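Local coordinates for protein probable ribose-5-phosphate isomerase B (Mycoplasma genitalium, PDB 6MU0) that probably interconverts ribulose 5-phosphate and ribose 5-phosphate in the non-oxidative stage of the pentose phosphate pathway, at residues A104-A107 and R108-N112; S126-I129 and K130-D133; K151-R154 and Y155-T159. All coordinates share one frame; numbering follows the deposited sequence.

Contact 1: residues A104-A107 and R108-N112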
loop_
_atom_site.group_PDB
_atom_site.type_symbol
_atom_site.label_atom_id
_atom_site.label_comp_id
_atom_site.label_asym_id
_atom_site.label_seq_id
_atom_site.Cartn_x
_atom_site.Cartn_y
_atom_site.Cartn_z
ATOM N N ALA A 104 4.899 -4.426 -10.464
ATOM C CA ALA A 104 3.778 -3.731 -9.831
ATOM C C ALA A 104 2.452 -4.441 -10.077
ATOM O O ALA A 104 1.678 -4.663 -9.140
ATOM C CB ALA A 104 3.714 -2.271 -10.285
ATOM N N ALA A 105 2.151 -4.767 -11.337
ATOM C CA ALA A 105 0.893 -5.446 -11.627
ATOM C C ALA A 105 0.819 -6.801 -10.937
ATOM O O ALA A 105 -0.249 -7.198 -10.458
ATOM C CB ALA A 105 0.712 -5.595 -13.137
ATOM N N LEU A 106 1.944 -7.524 -10.875
ATOM C CA LEU A 106 1.952 -8.859 -10.283
ATOM C C LEU A 106 1.540 -8.834 -8.819
ATOM O O LEU A 106 0.947 -9.801 -8.328
ATOM C CB LEU A 106 3.328 -9.504 -10.420
ATOM C CG LEU A 106 3.626 -10.083 -11.798
ATOM C CD1 LEU A 106 5.111 -10.367 -11.932
ATOM C CD2 LEU A 106 2.809 -11.351 -12.045
ATOM N N ALA A 107 1.854 -7.749 -8.102
ATOM C CA ALA A 107 1.473 -7.659 -6.696
ATOM C C ALA A 107 -0.035 -7.752 -6.528
ATOM O O ALA A 107 -0.516 -8.265 -5.513
ATOM C CB ALA A 107 1.987 -6.353 -6.096
ATOM N N ARG A 108 -0.791 -7.249 -7.500
ATOM C CA ARG A 108 -2.240 -7.390 -7.524
ATOM C C ARG A 108 -2.656 -8.719 -8.158
ATOM O O ARG A 108 -3.465 -9.461 -7.594
ATOM C CB ARG A 108 -2.822 -6.223 -8.329
ATOM C CG ARG A 108 -4.233 -5.834 -7.964
ATOM C CD ARG A 108 -4.261 -4.833 -6.820
ATOM N NE ARG A 108 -5.634 -4.551 -6.418
ATOM C CZ ARG A 108 -6.410 -3.632 -6.985
ATOM N NH1 ARG A 108 -7.648 -3.455 -6.549
ATOM N NH2 ARG A 108 -5.954 -2.888 -7.988
ATOM N N GLN A 109 -2.094 -9.024 -9.333
ATOM C CA GLN A 109 -2.533 -10.168 -10.132
ATOM C C GLN A 109 -2.357 -11.484 -9.390
ATOM O O GLN A 109 -3.252 -12.341 -9.406
ATOM C CB GLN A 109 -1.755 -10.195 -11.449
ATOM C CG GLN A 109 -2.104 -9.066 -12.397
ATOM C CD GLN A 109 -1.076 -8.888 -13.501
ATOM O OE1 GLN A 109 0.061 -9.338 -13.382
ATOM N NE2 GLN A 109 -1.476 -8.219 -14.583
ATOM N N HIS A 110 -1.185 -11.684 -8.778
ATOM C CA HIS A 110 -0.888 -12.925 -8.070
ATOM C C HIS A 110 -1.128 -12.826 -6.572
ATOM O O HIS A 110 -1.667 -13.759 -5.972
ATOM C CB HIS A 110 0.572 -13.337 -8.281
ATOM C CG HIS A 110 0.865 -13.853 -9.647
ATOM N ND1 HIS A 110 2.000 -14.579 -9.931
ATOM C CD2 HIS A 110 0.171 -13.762 -10.806
ATOM C CE1 HIS A 110 1.997 -14.906 -11.211
ATOM N NE2 HIS A 110 0.895 -14.428 -11.763
ATOM N N ASP A 111 -0.734 -11.721 -5.943
ATOM C CA ASP A 111 -0.722 -11.661 -4.488
ATOM C C ASP A 111 -1.951 -10.995 -3.888
ATOM O O ASP A 111 -2.071 -10.966 -2.660
ATOM C CB ASP A 111 0.527 -10.917 -3.993
ATOM C CG ASP A 111 1.798 -11.463 -4.570
ATOM O OD1 ASP A 111 2.218 -12.554 -4.158
ATOM O OD2 ASP A 111 2.390 -10.790 -5.431
ATOM N N ASN A 112 -2.843 -10.449 -4.715
ATOM C CA ASN A 112 -4.057 -9.773 -4.249
ATOM C C ASN A 112 -3.759 -8.726 -3.177
ATOM O O ASN A 112 -4.527 -8.538 -2.235
ATOM C CB ASN A 112 -5.116 -10.760 -3.758
ATOM C CG ASN A 112 -6.492 -10.148 -3.731
ATOM O OD1 ASN A 112 -6.767 -9.200 -4.466
ATOM N ND2 ASN A 112 -7.365 -10.675 -2.880
#

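Contact 2: residues S126-I129 and K130-D133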
loop_
_atom_site.group_PDB
_atom_site.type_symbol
_atom_site.label_atom_id
_atom_site.label_comp_id
_atom_site.label_asym_id
_atom_site.label_seq_id
_atom_site.Cartn_x
_atom_site.Cartn_y
_atom_site.Cartn_z
ATOM N N SER A 126 8.923 9.498 -10.396
ATOM C CA SER A 126 8.287 9.057 -11.629
ATOM C C SER A 126 8.012 7.562 -11.605
ATOM O O SER A 126 6.918 7.116 -11.969
ATOM C CB SER A 126 9.161 9.416 -12.824
ATOM O OG SER A 126 8.562 8.905 -13.996
ATOM N N GLU A 127 9.001 6.765 -11.193
ATOM C CA GLU A 127 8.804 5.319 -11.154
ATOM C C GLU A 127 7.743 4.937 -10.131
ATOM O O GLU A 127 6.929 4.036 -10.375
ATOM C CB GLU A 127 10.122 4.605 -10.853
ATOM C CG GLU A 127 10.026 3.084 -10.885
ATOM C CD GLU A 127 10.094 2.510 -12.284
ATOM O OE1 GLU A 127 10.220 3.289 -13.250
ATOM O OE2 GLU A 127 10.033 1.270 -12.413
ATOM N N ASN A 128 7.733 5.615 -8.977
ATOM C CA ASN A 128 6.712 5.326 -7.974
ATOM C C ASN A 128 5.305 5.628 -8.487
ATOM O O ASN A 128 4.370 4.873 -8.209
ATOM C CB ASN A 128 7.037 6.045 -6.667
ATOM C CG ASN A 128 7.963 5.227 -5.791
ATOM O OD1 ASN A 128 7.820 4.007 -5.718
ATOM N ND2 ASN A 128 8.919 5.887 -5.131
ATOM N N ILE A 129 5.125 6.720 -9.236
ATOM C CA ILE A 129 3.811 6.983 -9.827
ATOM C C ILE A 129 3.416 5.864 -10.783
ATOM O O ILE A 129 2.260 5.421 -10.806
ATOM C CB ILE A 129 3.799 8.359 -10.517
ATOM C CG1 ILE A 129 3.780 9.481 -9.475
ATOM C CG2 ILE A 129 2.609 8.481 -11.463
ATOM C CD1 ILE A 129 2.462 9.605 -8.721
ATOM N N LYS A 130 4.365 5.396 -11.598
ATOM C CA LYS A 130 4.060 4.308 -12.526
ATOM C C LYS A 130 3.690 3.031 -11.784
ATOM O O LYS A 130 2.800 2.285 -12.214
ATOM C CB LYS A 130 5.254 4.049 -13.440
ATOM C CG LYS A 130 5.560 5.206 -14.361
ATOM C CD LYS A 130 6.897 5.028 -15.051
ATOM C CE LYS A 130 7.317 6.307 -15.741
ATOM N NZ LYS A 130 8.687 6.167 -16.302
ATOM N N ILE A 131 4.389 2.753 -10.683
ATOM C CA ILE A 131 4.071 1.591 -9.857
ATOM C C ILE A 131 2.646 1.694 -9.330
ATOM O O ILE A 131 1.860 0.744 -9.418
ATOM C CB ILE A 131 5.100 1.474 -8.720
ATOM C CG1 ILE A 131 6.461 1.028 -9.273
ATOM C CG2 ILE A 131 4.591 0.557 -7.611
ATOM C CD1 ILE A 131 7.605 1.216 -8.297
ATOM N N VAL A 132 2.303 2.854 -8.763
ATOM C CA VAL A 132 0.952 3.082 -8.253
ATOM C C VAL A 132 -0.079 2.867 -9.353
ATOM O O VAL A 132 -1.077 2.160 -9.167
ATOM C CB VAL A 132 0.845 4.488 -7.635
ATOM C CG1 VAL A 132 -0.602 4.826 -7.324
ATOM C CG2 VAL A 132 1.680 4.587 -6.365
ATOM N N ASP A 133 0.143 3.477 -10.519
ATOM C CA ASP A 133 -0.842 3.376 -11.592
ATOM C C ASP A 133 -1.044 1.929 -12.032
ATOM O O ASP A 133 -2.182 1.489 -12.242
ATOM C CB ASP A 133 -0.422 4.236 -12.787
ATOM C CG ASP A 133 -0.673 5.728 -12.575
ATOM O OD1 ASP A 133 -1.378 6.113 -11.615
ATOM O OD2 ASP A 133 -0.156 6.518 -13.392
HETATM O O HOH W 1 10.431 5.971 -14.200
#

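Contact 3: residues K151-R154 and Y155-T159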
loop_
_atom_site.group_PDB
_atom_site.type_symbol
_atom_site.label_atom_id
_atom_site.label_comp_id
_atom_site.label_asym_id
_atom_site.label_seq_id
_atom_site.Cartn_x
_atom_site.Cartn_y
_atom_site.Cartn_z
ATOM N N LYS A 151 -4.496 -19.693 2.024
ATOM C CA LYS A 151 -3.633 -20.319 3.024
ATOM C C LYS A 151 -3.042 -19.286 3.979
ATOM O O LYS A 151 -2.869 -19.565 5.172
ATOM C CB LYS A 151 -2.532 -21.126 2.339
ATOM C CG LYS A 151 -3.060 -22.395 1.683
ATOM C CD LYS A 151 -1.985 -23.180 0.957
ATOM C CE LYS A 151 -2.524 -24.526 0.498
ATOM N NZ LYS A 151 -1.497 -25.330 -0.225
ATOM N N ILE A 152 -2.700 -18.100 3.471
ATOM C CA ILE A 152 -2.193 -17.037 4.337
ATOM C C ILE A 152 -3.280 -16.586 5.301
ATOM O O ILE A 152 -3.046 -16.416 6.505
ATOM C CB ILE A 152 -1.685 -15.849 3.501
ATOM C CG1 ILE A 152 -0.582 -16.287 2.535
ATOM C CG2 ILE A 152 -1.215 -14.727 4.421
ATOM C CD1 ILE A 152 -0.089 -15.165 1.647
ATOM N N ILE A 153 -4.480 -16.358 4.765
ATOM C CA ILE A 153 -5.597 -15.913 5.588
ATOM C C ILE A 153 -5.921 -16.949 6.659
ATOM O O ILE A 153 -6.163 -16.598 7.819
ATOM C CB ILE A 153 -6.807 -15.576 4.696
ATOM C CG1 ILE A 153 -6.479 -14.393 3.779
ATOM C CG2 ILE A 153 -8.034 -15.277 5.538
ATOM C CD1 ILE A 153 -7.490 -14.191 2.669
ATOM N N ARG A 154 -5.920 -18.232 6.293
ATOM C CA ARG A 154 -6.209 -19.281 7.264
ATOM C C ARG A 154 -5.166 -19.323 8.373
ATOM O O ARG A 154 -5.508 -19.497 9.548
ATOM C CB ARG A 154 -6.308 -20.633 6.564
ATOM C CG ARG A 154 -7.007 -21.680 7.403
ATOM C CD ARG A 154 -7.701 -22.718 6.539
ATOM N NE ARG A 154 -6.825 -23.834 6.204
ATOM C CZ ARG A 154 -6.633 -24.888 6.990
ATOM N NH1 ARG A 154 -5.823 -25.866 6.607
ATOM N NH2 ARG A 154 -7.250 -24.962 8.162
ATOM N N TYR A 155 -3.887 -19.177 8.022
ATOM C CA TYR A 155 -2.849 -19.158 9.046
ATOM C C TYR A 155 -3.101 -18.049 10.059
ATOM O O TYR A 155 -3.063 -18.281 11.271
ATOM C CB TYR A 155 -1.458 -19.006 8.419
ATOM C CG TYR A 155 -0.345 -18.993 9.451
ATOM C CD1 TYR A 155 -0.033 -17.832 10.159
ATOM C CD2 TYR A 155 0.386 -20.142 9.727
ATOM C CE1 TYR A 155 0.964 -17.824 11.122
ATOM C CE2 TYR A 155 1.393 -20.141 10.686
ATOM C CZ TYR A 155 1.678 -18.978 11.378
ATOM O OH TYR A 155 2.672 -18.968 12.333
ATOM N N GLU A 156 -3.334 -16.822 9.584
ATOM C CA GLU A 156 -3.443 -15.726 10.545
ATOM C C GLU A 156 -4.709 -15.841 11.383
ATOM O O GLU A 156 -4.715 -15.440 12.551
ATOM C CB GLU A 156 -3.295 -14.348 9.882
ATOM C CG GLU A 156 -4.490 -13.870 9.092
ATOM C CD GLU A 156 -4.362 -12.427 8.597
ATOM O OE1 GLU A 156 -3.436 -11.681 9.004
ATOM O OE2 GLU A 156 -5.216 -12.039 7.779
ATOM N N LYS A 157 -5.776 -16.416 10.822
ATOM C CA LYS A 157 -7.021 -16.562 11.566
ATOM C C LYS A 157 -6.972 -17.700 12.577
ATOM O O LYS A 157 -7.649 -17.625 13.606
ATOM C CB LYS A 157 -8.186 -16.800 10.607
ATOM C CG LYS A 157 -8.623 -15.584 9.815
ATOM C CD LYS A 157 -9.780 -15.942 8.897
ATOM C CE LYS A 157 -10.343 -14.713 8.203
ATOM N NZ LYS A 157 -11.355 -15.077 7.171
ATOM N N GLU A 158 -6.205 -18.757 12.308
ATOM C CA GLU A 158 -6.226 -19.958 13.136
ATOM C C GLU A 158 -5.017 -20.096 14.055
ATOM O O GLU A 158 -5.031 -20.956 14.943
ATOM C CB GLU A 158 -6.357 -21.214 12.262
ATOM C CG GLU A 158 -7.622 -21.255 11.419
ATOM C CD GLU A 158 -7.775 -22.558 10.654
ATOM O OE1 GLU A 158 -6.864 -23.408 10.733
ATOM O OE2 GLU A 158 -8.809 -22.730 9.974
ATOM N N THR A 159 -3.984 -19.280 13.873
ATOM C CA THR A 159 -2.800 -19.345 14.722
ATOM C C THR A 159 -2.833 -18.229 15.763
ATOM O O THR A 159 -2.922 -18.490 16.964
ATOM C CB THR A 159 -1.503 -19.220 13.890
ATOM O OG1 THR A 159 -1.586 -20.068 12.737
ATOM C CG2 THR A 159 -0.288 -19.621 14.720
#

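Contact 1: residues A104-A107 and R108-N112
The carbonyl oxygen of A105 is gripped by two successive amides near the C-terminal end of helix 101-109. Q109 N reaches A105 O at 2.8 Å in a nearly straight bond (N-H...O 168°) that lies in the carbonyl plane, while R108 N adds a weak bond to the same oxygen. One residue on the pattern shifts: L106 O takes H110 N at 2.9 Å and, in a long, weak bond, D111 N of the residue after it, as fits a helix that is coming undone.

The side chains follow this backbone ladder. L106 and H110 lie side by side and point the same way, CG standing anti to the carbonyl carbon in both. This sets the methyl CD2 of L106 over one face of the imidazole, 3.6 Å from the H110 ring centroid and only 9° off its normal, a CH-pi contact. Q109 runs back along the preceding turn, its extended chain passing A105 O and its amide nitrogen NE2 coming to 3.7 Å from A105 CB; the Q109 and L106 side chains cross obliquely, with Q109 OE1 3.7 Å from L106 CD2. D111 CB sits 3.2 Å from A107 O, and its carboxylate OD2 lies near A107 CA.

In the conformer described, R108 turns away from this cluster toward helix 125-137, where its NH2 bonds to F135 O and its guanidinium makes a cation-pi contact with the F135 ring. N112 has positive phi as the chain leaves the helix of the beta-alpha-beta unit 95-117 for strand 115-117.

By similarity, H110 is the proton donor of the isomerase and D111 binds ribulose 5-phosphate. With L106 CD2 over one face and H145 stacked on the ring, the plane of the imidazole is probably fixed by nonpolar and ring contacts.

Contact 2: residues S126-I129 and K130-D133
S126 starts the contact with its hydroxyl, which lies anti to the backbone N (chi1 176°) and meets the last methylene of K130, OG to CE 3.4 Å. K130 stretches back along the helix past S126 O, which accepts the K130 amide at 3.1 Å. E127, in the conformer described, bends at chi2 and crosses the lysine at about a right angle. Its OE1 stays 4.5 Å from K130 NZ, beyond a salt bridge, and a water closes the gap: it donates to E127 OE1 at 2.9 Å, accepts from K130 NZ at 2.7 Å and makes a long, weak bond with S126 OG. The other carboxylate oxygen, OE2, takes the E101 amide. N128 lies beside I131, its OD1 3.8 Å from I131 CD1, while ND2 bonds to S119 O. I129 runs alongside D133, CG2 to OD2 3.9 Å, and its carbonyl accepts D133 N.

S126, E127 and K130 gather on the water-bridged side, whereas N128, I131 and V132 are buried. Helix 125-137 lays I129 on I27 and I28 of helix 22-34, where D133 also bonds to H31, and sets I131 and V132 against L116 of strand 115-117.

Contact 3: residues K151-R154 and Y155-T159
R154 carries CG anti to its own amide nitrogen (chi1 -162°) and then bends at chi3 (89°), while E158 extends beyond a CG placed beside its backbone N; the two side chains thereby converge one turn apart. The guanidinium nitrogen NH2 of R154 forms a salt bridge with E158 OE1 at 3.0 Å, supplemented by a weak bond to OE2 at 3.3 Å. The second oxygen meets the guanidinium at its edge, in plane, whereas OE1 approaches obliquely. With the two flat groups turned 79° apart, a single nitrogen spans the carboxylate. The carboxylate also lies against the arginine's aliphatic part, E158 OE2 3.3 Å from R154 CG.

This is an i to i+4 ion pair on the last turns of helix 144-158, near the modelled C-terminus, and backbone bonds of the same spacing run beneath it, E158 N to R154 O at 2.9 Å among them. I153 and K157 form a second pair with this spacing: in the I153 conformer described they lie side by side, and the lysine's last methylene, CE, rests 3.6 Å from the methyl CG2 of I153.

E156 OE2 accepts the backbone N-H of G92, tying this outlying helix to the loop before strand 95-97; I152 touches L94 of the same loop. At the final turn Y155 O is held twice by T159, whose hydroxyl OG1 donates at 2.7 Å and whose amide bonds at 2.9 Å from the opposite face of the carbonyl plane. The hydroxyl also sits over the centre of the Y155 ring, 3.4 Å above its plane.

Contacts 1 and 2 are neighbours, with centres about 14 Å apart: A104 CB meets I131 O at 3.6 Å, where helix 101-109 packs against helix 125-137. Contact 3, on the C-terminal helix, lies farther off, its centre about 20 Å from that of contact 1, though their nearest atoms come within about 6 Å; its centre is about 31 Å from that of contact 2. Contact 1 holds the putative catalytic H110, whose side chain is about 4 Å from that of R144, an arginine expected to bind substrate at the start of the helix that ends in contact 3. Contact 2 is near the pocket without lining it: the N128 side chain is about 12 Å from the bound ribulose 5-phosphate.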